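Local atomic coordinates of hypothetical protein, similar to alpha-acetolactate decarboxylase (PDB entry 1XV2), a protein that probably decarboxylates alpha-acetolactate to acetoin, as a zinc-binding member of the alpha-acetolactate decarboxylase family. Residues 48-59 against 178-189. Sequence-based numbering, arbitrary orientation.
With ZN (zinc ion), chain E.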
loop_
_atom_site.group_PDB
_atom_site.type_symbol
_atom_site.label_atom_id
_atom_site.label_comp_id
_atom_site.label_asym_id
_atom_site.label_seq_id
_atom_site.Cartn_x
_atom_site.Cartn_y
_atom_site.Cartn_z
ATOM N N GLU A 48 -8.071 -20.494 8.864
ATOM C CA GLU A 48 -7.551 -20.132 7.560
ATOM C C GLU A 48 -8.649 -20.078 6.517
ATOM O O GLU A 48 -9.354 -21.063 6.304
ATOM C CB GLU A 48 -6.524 -21.178 7.130
ATOM C CG GLU A 48 -5.487 -21.506 8.191
ATOM C CD GLU A 48 -4.591 -20.326 8.503
ATOM O OE1 GLU A 48 -4.594 -19.365 7.706
ATOM O OE2 GLU A 48 -3.881 -20.365 9.533
ATOM N N VAL A 49 -8.787 -18.934 5.857
ATOM C CA VAL A 49 -9.793 -18.796 4.816
ATOM C C VAL A 49 -9.134 -18.960 3.453
ATOM O O VAL A 49 -8.082 -18.382 3.190
ATOM C CB VAL A 49 -10.475 -17.411 4.861
ATOM C CG1 VAL A 49 -11.476 -17.284 3.721
ATOM C CG2 VAL A 49 -11.173 -17.220 6.199
ATOM N N ILE A 50 -9.743 -19.769 2.595
ATOM C CA ILE A 50 -9.229 -19.965 1.247
ATOM C C ILE A 50 -10.350 -19.637 0.266
ATOM O O ILE A 50 -11.401 -20.280 0.282
ATOM C CB ILE A 50 -8.784 -21.430 0.976
ATOM C CG1 ILE A 50 -7.765 -21.892 2.018
ATOM C CG2 ILE A 50 -8.177 -21.531 -0.418
ATOM C CD1 ILE A 50 -8.384 -22.356 3.322
ATOM N N PHE A 51 -10.139 -18.621 -0.563
ATOM C CA PHE A 51 -11.129 -18.251 -1.567
ATOM C C PHE A 51 -10.756 -19.042 -2.814
ATOM O O PHE A 51 -9.709 -18.807 -3.417
ATOM C CB PHE A 51 -11.080 -16.751 -1.858
ATOM C CG PHE A 51 -11.556 -15.891 -0.715
ATOM C CD1 PHE A 51 -12.852 -16.016 -0.223
ATOM C CD2 PHE A 51 -10.711 -14.947 -0.141
ATOM C CE1 PHE A 51 -13.302 -15.212 0.825
ATOM C CE2 PHE A 51 -11.154 -14.138 0.909
ATOM C CZ PHE A 51 -12.451 -14.273 1.391
ATOM N N LEU A 52 -11.608 -19.991 -3.187
ATOM C CA LEU A 52 -11.342 -20.835 -4.344
ATOM C C LEU A 52 -12.568 -20.999 -5.233
ATOM O O LEU A 52 -13.608 -21.483 -4.789
ATOM C CB LEU A 52 -10.858 -22.206 -3.868
ATOM C CG LEU A 52 -10.320 -23.161 -4.932
ATOM C CD1 LEU A 52 -9.109 -22.539 -5.616
ATOM C CD2 LEU A 52 -9.951 -24.485 -4.277
ATOM N N ASP A 53 -12.433 -20.599 -6.493
ATOM C CA ASP A 53 -13.522 -20.697 -7.455
ATOM C C ASP A 53 -14.787 -20.001 -6.950
ATOM O O ASP A 53 -15.882 -20.558 -7.027
ATOM C CB ASP A 53 -13.839 -22.166 -7.754
ATOM C CG ASP A 53 -12.689 -22.897 -8.428
ATOM O OD1 ASP A 53 -12.184 -22.409 -9.461
ATOM O OD2 ASP A 53 -12.299 -23.972 -7.926
ATOM N N GLY A 54 -14.630 -18.790 -6.425
ATOM C CA GLY A 54 -15.770 -18.038 -5.932
ATOM C C GLY A 54 -16.385 -18.550 -4.643
ATOM O O GLY A 54 -17.336 -17.959 -4.132
ATOM N N LYS A 55 -15.857 -19.648 -4.113
ATOM C CA LYS A 55 -16.375 -20.209 -2.871
ATOM C C LYS A 55 -15.425 -19.857 -1.730
ATOM O O LYS A 55 -14.233 -19.651 -1.951
ATOM C CB LYS A 55 -16.506 -21.730 -2.991
ATOM C CG LYS A 55 -17.172 -22.202 -4.281
ATOM C CD LYS A 55 -18.564 -21.617 -4.453
ATOM C CE LYS A 55 -19.501 -22.087 -3.350
ATOM N NZ LYS A 55 -19.631 -23.573 -3.317
ATOM N N ALA A 56 -15.952 -19.787 -0.512
ATOM C CA ALA A 56 -15.132 -19.451 0.646
ATOM C C ALA A 56 -15.073 -20.622 1.615
ATOM O O ALA A 56 -16.092 -21.042 2.150
ATOM C CB ALA A 56 -15.699 -18.219 1.344
ATOM N N TYR A 57 -13.871 -21.143 1.838
ATOM C CA TYR A 57 -13.676 -22.276 2.735
ATOM C C TYR A 57 -12.931 -21.884 4.007
ATOM O O TYR A 57 -12.161 -20.920 4.022
ATOM C CB TYR A 57 -12.900 -23.380 2.011
ATOM C CG TYR A 57 -13.589 -23.881 0.762
ATOM C CD1 TYR A 57 -14.720 -24.693 0.846
ATOM C CD2 TYR A 57 -13.137 -23.509 -0.502
ATOM C CE1 TYR A 57 -15.385 -25.119 -0.297
ATOM C CE2 TYR A 57 -13.796 -23.930 -1.656
ATOM C CZ TYR A 57 -14.921 -24.734 -1.543
ATOM O OH TYR A 57 -15.587 -25.148 -2.674
ATOM N N HIS A 58 -13.154 -22.645 5.073
ATOM C CA HIS A 58 -12.497 -22.368 6.339
ATOM C C HIS A 58 -11.964 -23.619 7.021
ATOM O O HIS A 58 -12.696 -24.588 7.238
ATOM C CB HIS A 58 -13.457 -21.646 7.286
ATOM C CG HIS A 58 -12.822 -21.216 8.572
ATOM N ND1 HIS A 58 -13.193 -21.729 9.795
ATOM C CD2 HIS A 58 -11.838 -20.320 8.822
ATOM C CE1 HIS A 58 -12.467 -21.168 10.745
ATOM N NE2 HIS A 58 -11.636 -20.309 10.180
ATOM N N ALA A 59 -10.679 -23.584 7.357
ATOM C CA ALA A 59 -10.020 -24.690 8.039
ATOM C C ALA A 59 -9.573 -24.152 9.391
ATOM O O ALA A 59 -8.800 -23.195 9.451
ATOM C CB ALA A 59 -8.818 -25.166 7.230
ATOM N N HIS A 178 -2.253 -20.365 0.735
ATOM C CA HIS A 178 -3.091 -21.269 1.513
ATOM C C HIS A 178 -3.408 -22.456 0.616
ATOM O O HIS A 178 -3.313 -22.355 -0.606
ATOM C CB HIS A 178 -4.396 -20.589 1.938
ATOM C CG HIS A 178 -4.232 -19.597 3.048
ATOM N ND1 HIS A 178 -5.302 -18.947 3.626
ATOM C CD2 HIS A 178 -3.129 -19.146 3.688
ATOM C CE1 HIS A 178 -4.864 -18.140 4.576
ATOM N NE2 HIS A 178 -3.549 -18.242 4.634
ATOM N N PHE A 179 -3.796 -23.571 1.226
ATOM C CA PHE A 179 -4.115 -24.784 0.483
ATOM C C PHE A 179 -5.488 -25.339 0.851
ATOM O O PHE A 179 -5.962 -25.168 1.973
ATOM C CB PHE A 179 -3.050 -25.851 0.767
ATOM C CG PHE A 179 -3.321 -27.177 0.109
ATOM C CD1 PHE A 179 -3.040 -27.371 -1.240
ATOM C CD2 PHE A 179 -3.855 -28.234 0.842
ATOM C CE1 PHE A 179 -3.285 -28.603 -1.854
ATOM C CE2 PHE A 179 -4.105 -29.469 0.241
ATOM C CZ PHE A 179 -3.818 -29.652 -1.113
ATOM N N ALA A 180 -6.114 -26.003 -0.114
ATOM C CA ALA A 180 -7.409 -26.648 0.076
ATOM C C ALA A 180 -7.399 -27.888 -0.810
ATOM O O ALA A 180 -7.205 -27.789 -2.024
ATOM C CB ALA A 180 -8.558 -25.714 -0.327
ATOM N N ASP A 181 -7.595 -29.053 -0.203
ATOM C CA ASP A 181 -7.592 -30.297 -0.957
ATOM C C ASP A 181 -8.922 -30.502 -1.675
ATOM O O ASP A 181 -9.956 -29.977 -1.256
ATOM C CB ASP A 181 -7.274 -31.482 -0.028
ATOM C CG ASP A 181 -8.468 -31.927 0.808
ATOM O OD1 ASP A 181 -9.304 -31.075 1.190
ATOM O OD2 ASP A 181 -8.552 -33.144 1.100
ATOM N N ASP A 182 -8.878 -31.253 -2.773
ATOM C CA ASP A 182 -10.060 -31.540 -3.577
ATOM C C ASP A 182 -11.220 -32.063 -2.742
ATOM O O ASP A 182 -12.373 -31.723 -3.001
ATOM C CB ASP A 182 -9.711 -32.548 -4.673
ATOM C CG ASP A 182 -9.023 -31.897 -5.863
ATOM O OD1 ASP A 182 -8.283 -30.909 -5.663
ATOM O OD2 ASP A 182 -9.214 -32.380 -7.000
ATOM N N GLU A 183 -10.913 -32.885 -1.745
ATOM C CA GLU A 183 -11.946 -33.442 -0.878
ATOM C C GLU A 183 -12.592 -32.397 0.028
ATOM O O GLU A 183 -13.551 -32.701 0.733
ATOM C CB GLU A 183 -11.372 -34.556 -0.000
ATOM C CG GLU A 183 -11.007 -35.823 -0.737
ATOM C CD GLU A 183 -10.589 -36.926 0.211
ATOM O OE1 GLU A 183 -10.251 -38.031 -0.267
ATOM O OE2 GLU A 183 -10.602 -36.688 1.438
ATOM N N ARG A 184 -12.070 -31.173 0.005
ATOM C CA ARG A 184 -12.593 -30.094 0.845
ATOM C C ARG A 184 -12.677 -30.609 2.281
ATOM O O ARG A 184 -13.714 -30.476 2.932
ATOM C CB ARG A 184 -14.001 -29.678 0.399
ATOM C CG ARG A 184 -14.264 -29.678 -1.101
ATOM C CD ARG A 184 -13.816 -28.410 -1.804
ATOM N NE ARG A 184 -12.371 -28.342 -1.977
ATOM C CZ ARG A 184 -11.765 -27.551 -2.857
ATOM N NH1 ARG A 184 -12.480 -26.760 -3.648
ATOM N NH2 ARG A 184 -10.443 -27.552 -2.950
ATOM N N ALA A 185 -11.595 -31.203 2.773
ATOM C CA ALA A 185 -11.589 -31.743 4.128
ATOM C C ALA A 185 -10.295 -31.439 4.877
ATOM O O ALA A 185 -10.174 -31.724 6.073
ATOM C CB ALA A 185 -11.820 -33.255 4.079
ATOM N N TYR A 186 -9.338 -30.852 4.172
ATOM C CA TYR A 186 -8.039 -30.523 4.748
ATOM C C TYR A 186 -7.488 -29.265 4.093
ATOM O O TYR A 186 -7.630 -29.079 2.887
ATOM C CB TYR A 186 -7.066 -31.686 4.516
ATOM C CG TYR A 186 -5.606 -31.333 4.709
ATOM C CD1 TYR A 186 -5.019 -31.364 5.974
ATOM C CD2 TYR A 186 -4.815 -30.950 3.626
ATOM C CE1 TYR A 186 -3.676 -31.023 6.156
ATOM C CE2 TYR A 186 -3.471 -30.605 3.797
ATOM C CZ TYR A 186 -2.911 -30.646 5.063
ATOM O OH TYR A 186 -1.585 -30.325 5.236
ATOM N N GLY A 187 -6.852 -28.409 4.882
ATOM C CA GLY A 187 -6.288 -27.196 4.323
ATOM C C GLY A 187 -5.709 -26.270 5.369
ATOM O O GLY A 187 -5.732 -26.575 6.560
ATOM N N GLY A 188 -5.186 -25.132 4.919
ATOM C CA GLY A 188 -4.611 -24.168 5.837
ATOM C C GLY A 188 -3.581 -23.259 5.190
ATOM O O GLY A 188 -3.515 -23.139 3.967
ATOM N N HIS A 189 -2.790 -22.603 6.032
ATOM C CA HIS A 189 -1.731 -21.698 5.596
ATOM C C HIS A 189 -0.511 -22.579 5.312
ATOM O O HIS A 189 -0.013 -23.253 6.211
ATOM C CB HIS A 189 -1.422 -20.706 6.721
ATOM C CG HIS A 189 -0.270 -19.793 6.435
ATOM N ND1 HIS A 189 -0.420 -18.581 5.797
ATOM C CD2 HIS A 189 1.047 -19.901 6.731
ATOM C CE1 HIS A 189 0.753 -17.978 5.718
ATOM N NE2 HIS A 189 1.661 -18.759 6.276
HETATM ZN ZN ZN E . -2.144 -17.052 5.934
HETATM O O HOH W 1 -2.897 -17.492 8.201
HETATM O O HOH W 2 -1.419 -15.444 7.716
HETATM O O HOH W 3 -3.701 -15.469 7.034
#
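With CG opposite its carbonyl carbon (chi1 -75°), the His178 imidazole is carried toward hairpin 48-59, while the Glu48 chain, bent at chi2, turns its carboxylate toward His189 CB and the His178 ring. His178 is thereby engaged at both nitrogens. His178 ND1 donates to Val49 O at 2.9 Å, the oxygen lying close to the ring plane although the donor stands above the carbonyl plane. His178 NE2 binds zinc at 2.2 Å. Glu48 CG packs on Gly188 CA at 3.7 Å, and the carboxylate stands nearly perpendicular to the His178 ring (84°), with Glu48 OE1 3.4 Å from His178 CE1, a contact without a hydrogen bond. Glu48 OE1 instead accepts from a zinc-bound water at 2.6 Å, while OE2 is held by Arg127 and the backbone N of Met129. His189 ND1 and His176, with two further waters, complete the observed metal shell.

Next to the metal end, the middle of the interface is mostly apolar. Ile50 CG1 rests against His178 CB at 3.6 Å, and its CG2 reaches Ala180. At the far end the Arg184 guanidinium makes an off-centre cation-pi contact with the Tyr57 ring, approaching it obliquely, Arg184 CZ 4.8 Å from the ring centroid and its plane steeply tilted to the ring; Leu52 CD2 meets the edge of the guanidinium. Arg184 NE and NH2 both donate to Asp181 O, which fixes the rotation of the guanidinium from within its own beta turn.

Hairpins from two different sheets pack together, strand 48-52 crossing strand 178-181 at 70°, with the zinc at one end. Hydrogen-bonding ND1 to a backbone carbonyl orients the His178 ligand and probably makes NE2 a stronger donor to zinc; the Glu48 carboxylate, bonded to a metal water, would help order and polarise that water in what is probably the decarboxylase active site.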